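Local coordinates for protein glucosidase 2 subunit beta (PDB 4XQM) that recognises mannose-rich N-glycans through its lectin (MRH) domain as the non-catalytic subunit of the endoplasmic reticulum enzyme that trims glucose from immature glycoproteins, at residues 63-68 with 84-89. Residues are numbered along the deposited sequence; the frame is centred on the assembly and turned at random.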
loop_
_atom_site.group_PDB
_atom_site.type_symbol
_atom_site.label_atom_id
_atom_site.label_comp_id
_atom_site.label_asym_id
_atom_site.label_seq_id
_atom_site.Cartn_x
_atom_site.Cartn_y
_atom_site.Cartn_z
ATOM N N THR A 63 3.606 0.713 -5.549
ATOM C CA THR A 63 4.238 0.181 -6.751
ATOM C C THR A 63 4.651 -1.269 -6.509
ATOM O O THR A 63 5.447 -1.552 -5.612
ATOM C CB THR A 63 5.457 1.023 -7.181
ATOM O OG1 THR A 63 5.045 2.376 -7.439
ATOM C CG2 THR A 63 6.089 0.447 -8.452
ATOM N N VAL A 64 4.087 -2.188 -7.291
ATOM C CA VAL A 64 4.318 -3.619 -7.087
ATOM C C VAL A 64 5.115 -4.195 -8.252
ATOM O O VAL A 64 4.648 -4.206 -9.404
ATOM C CB VAL A 64 2.987 -4.393 -6.977
ATOM C CG1 VAL A 64 3.253 -5.852 -6.628
ATOM C CG2 VAL A 64 2.073 -3.758 -5.947
ATOM N N GLU A 65 6.309 -4.689 -7.957
ATOM C CA GLU A 65 7.170 -5.229 -9.008
ATOM C C GLU A 65 7.427 -6.713 -8.798
ATOM O O GLU A 65 7.287 -7.227 -7.691
ATOM C CB GLU A 65 8.460 -4.417 -9.095
ATOM C CG GLU A 65 8.152 -2.969 -9.489
ATOM C CD GLU A 65 9.340 -2.039 -9.405
ATOM O OE1 GLU A 65 10.314 -2.352 -8.682
ATOM O OE2 GLU A 65 9.286 -0.982 -10.070
ATOM N N CYS A 66 7.764 -7.402 -9.883
ATOM C CA CYS A 66 7.944 -8.851 -9.858
ATOM C C CYS A 66 9.051 -9.279 -8.898
ATOM O O CYS A 66 10.158 -8.735 -8.932
ATOM C CB CYS A 66 8.259 -9.374 -11.264
ATOM S SG CYS A 66 8.681 -11.146 -11.343
ATOM N N GLY A 67 8.734 -10.265 -8.058
ATOM C CA GLY A 67 9.716 -10.905 -7.204
ATOM C C GLY A 67 9.187 -12.244 -6.742
ATOM O O GLY A 67 8.013 -12.559 -6.938
ATOM N N VAL A 68 10.039 -13.023 -6.087
ATOM C CA VAL A 68 9.669 -14.392 -5.726
ATOM C C VAL A 68 8.768 -14.484 -4.492
ATOM O O VAL A 68 8.039 -15.459 -4.327
ATOM C CB VAL A 68 10.922 -15.285 -5.553
ATOM C CG1 VAL A 68 11.646 -15.419 -6.880
ATOM C CG2 VAL A 68 11.857 -14.699 -4.508
ATOM N N LEU A 84 4.214 6.582 -0.108
ATOM C CA LEU A 84 4.675 5.886 -1.305
ATOM C C LEU A 84 5.231 4.545 -0.851
ATOM O O LEU A 84 6.187 4.492 -0.073
ATOM C CB LEU A 84 5.759 6.698 -2.027
ATOM C CG LEU A 84 5.357 8.116 -2.429
ATOM C CD1 LEU A 84 6.489 8.770 -3.215
ATOM C CD2 LEU A 84 4.088 8.084 -3.247
ATOM N N ILE A 85 4.618 3.460 -1.306
ATOM C CA ILE A 85 5.006 2.130 -0.844
ATOM C C ILE A 85 5.511 1.316 -2.013
ATOM O O ILE A 85 4.794 1.140 -3.009
ATOM C CB ILE A 85 3.818 1.399 -0.192
ATOM C CG1 ILE A 85 3.206 2.266 0.913
ATOM C CG2 ILE A 85 4.270 0.059 0.382
ATOM C CD1 ILE A 85 2.006 1.642 1.613
ATOM N N LYS A 86 6.744 0.832 -1.902
ATOM C CA LYS A 86 7.318 -0.046 -2.922
ATOM C C LYS A 86 7.261 -1.500 -2.452
ATOM O O LYS A 86 7.560 -1.795 -1.287
ATOM C CB LYS A 86 8.761 0.366 -3.228
ATOM C CG LYS A 86 9.389 -0.402 -4.393
ATOM C CD LYS A 86 10.707 0.243 -4.818
ATOM C CE LYS A 86 11.485 -0.680 -5.746
ATOM N NZ LYS A 86 12.881 -0.196 -5.983
ATOM N N MET A 87 6.864 -2.400 -3.352
ATOM C CA MET A 87 6.728 -3.813 -3.019
ATOM C C MET A 87 7.298 -4.730 -4.086
ATOM O O MET A 87 7.421 -4.342 -5.237
ATOM C CB MET A 87 5.246 -4.181 -2.855
ATOM C CG MET A 87 4.504 -3.401 -1.803
ATOM S SD MET A 87 2.836 -4.053 -1.580
ATOM C CE MET A 87 3.176 -5.728 -1.034
ATOM N N LYS A 88 7.624 -5.953 -3.685
ATOM C CA LYS A 88 7.818 -7.057 -4.621
ATOM C C LYS A 88 6.748 -8.104 -4.358
ATOM O O LYS A 88 6.275 -8.243 -3.214
ATOM C CB LYS A 88 9.226 -7.649 -4.483
ATOM C CG LYS A 88 10.277 -6.743 -5.123
ATOM C CD LYS A 88 11.562 -6.628 -4.325
ATOM C CE LYS A 88 12.389 -7.885 -4.373
ATOM N NZ LYS A 88 13.868 -7.578 -4.334
ATOM N N SER A 89 6.348 -8.825 -5.404
ATOM C CA SER A 89 5.311 -9.850 -5.271
ATOM C C SER A 89 5.253 -10.705 -6.520
ATOM O O SER A 89 5.388 -10.183 -7.633
ATOM C CB SER A 89 3.927 -9.223 -5.065
ATOM O OG SER A 89 2.930 -10.236 -5.079
HETATM O O HOH W 1 9.894 -3.397 -6.263
#
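Thr63 and Glu65 turn both their backbone N-H and their C=O toward the strand 84-89, and the parallel ladder rests on these two residues. Thr63 N donates to Ile85 O at 2.8 Å, while Thr63 O takes the N-H of Met87; in both bonds the donor lies almost in line with the carbonyl. Two residues on, Glu65 N reaches Met87 O at 3.0 Å, coming from above the carbonyl plane, about 35° out of it, and Glu65 O receives Ser89 N at 2.9 Å. Glu65 O also meets the CA-H of Lys88, its CA 3.1 Å away. Beyond it the ladder fades: Gly67 N to Ser89 O is a weak bond of 3.4 Å.

A water ties side chain to backbone on the face carrying Thr63, Glu65, Lys86 and Lys88. It donates to Glu65 OE1 and to Met87 O, giving that carbonyl a second donor besides Glu65 N. Lys86, its CG anti to the backbone N (chi1 -174°) and its chain extended, crosses Glu65 obliquely, Lys86 CE 3.6 Å from Glu65 OE1. Its NZ stays beyond salt-bridge range, so any attraction between the charges is probably modest.

On the face of Val64 and Met87 the contact is apolar and buried. Val64 CG2 only loosely approaches Met87 SD, and Val64 CG1 touches Ser89 through its CB, at 3.8 Å; Phe22 packs against all three residues. Ser89 OG turns to Asn70 and Ala91, while the Cys66-Cys93 disulfide ties the C-terminal tail to the 63-68 segment.

In strand order, 59-66 and 82-89 are parallel neighbours, with 71-77 antiparallel on the far side of 82-89. This parallel pairing within an otherwise antiparallel sheet belongs to the MRH domain, the mannose 6-phosphate receptor-like β fold whose mannose pocket lies beyond the Ile85 end.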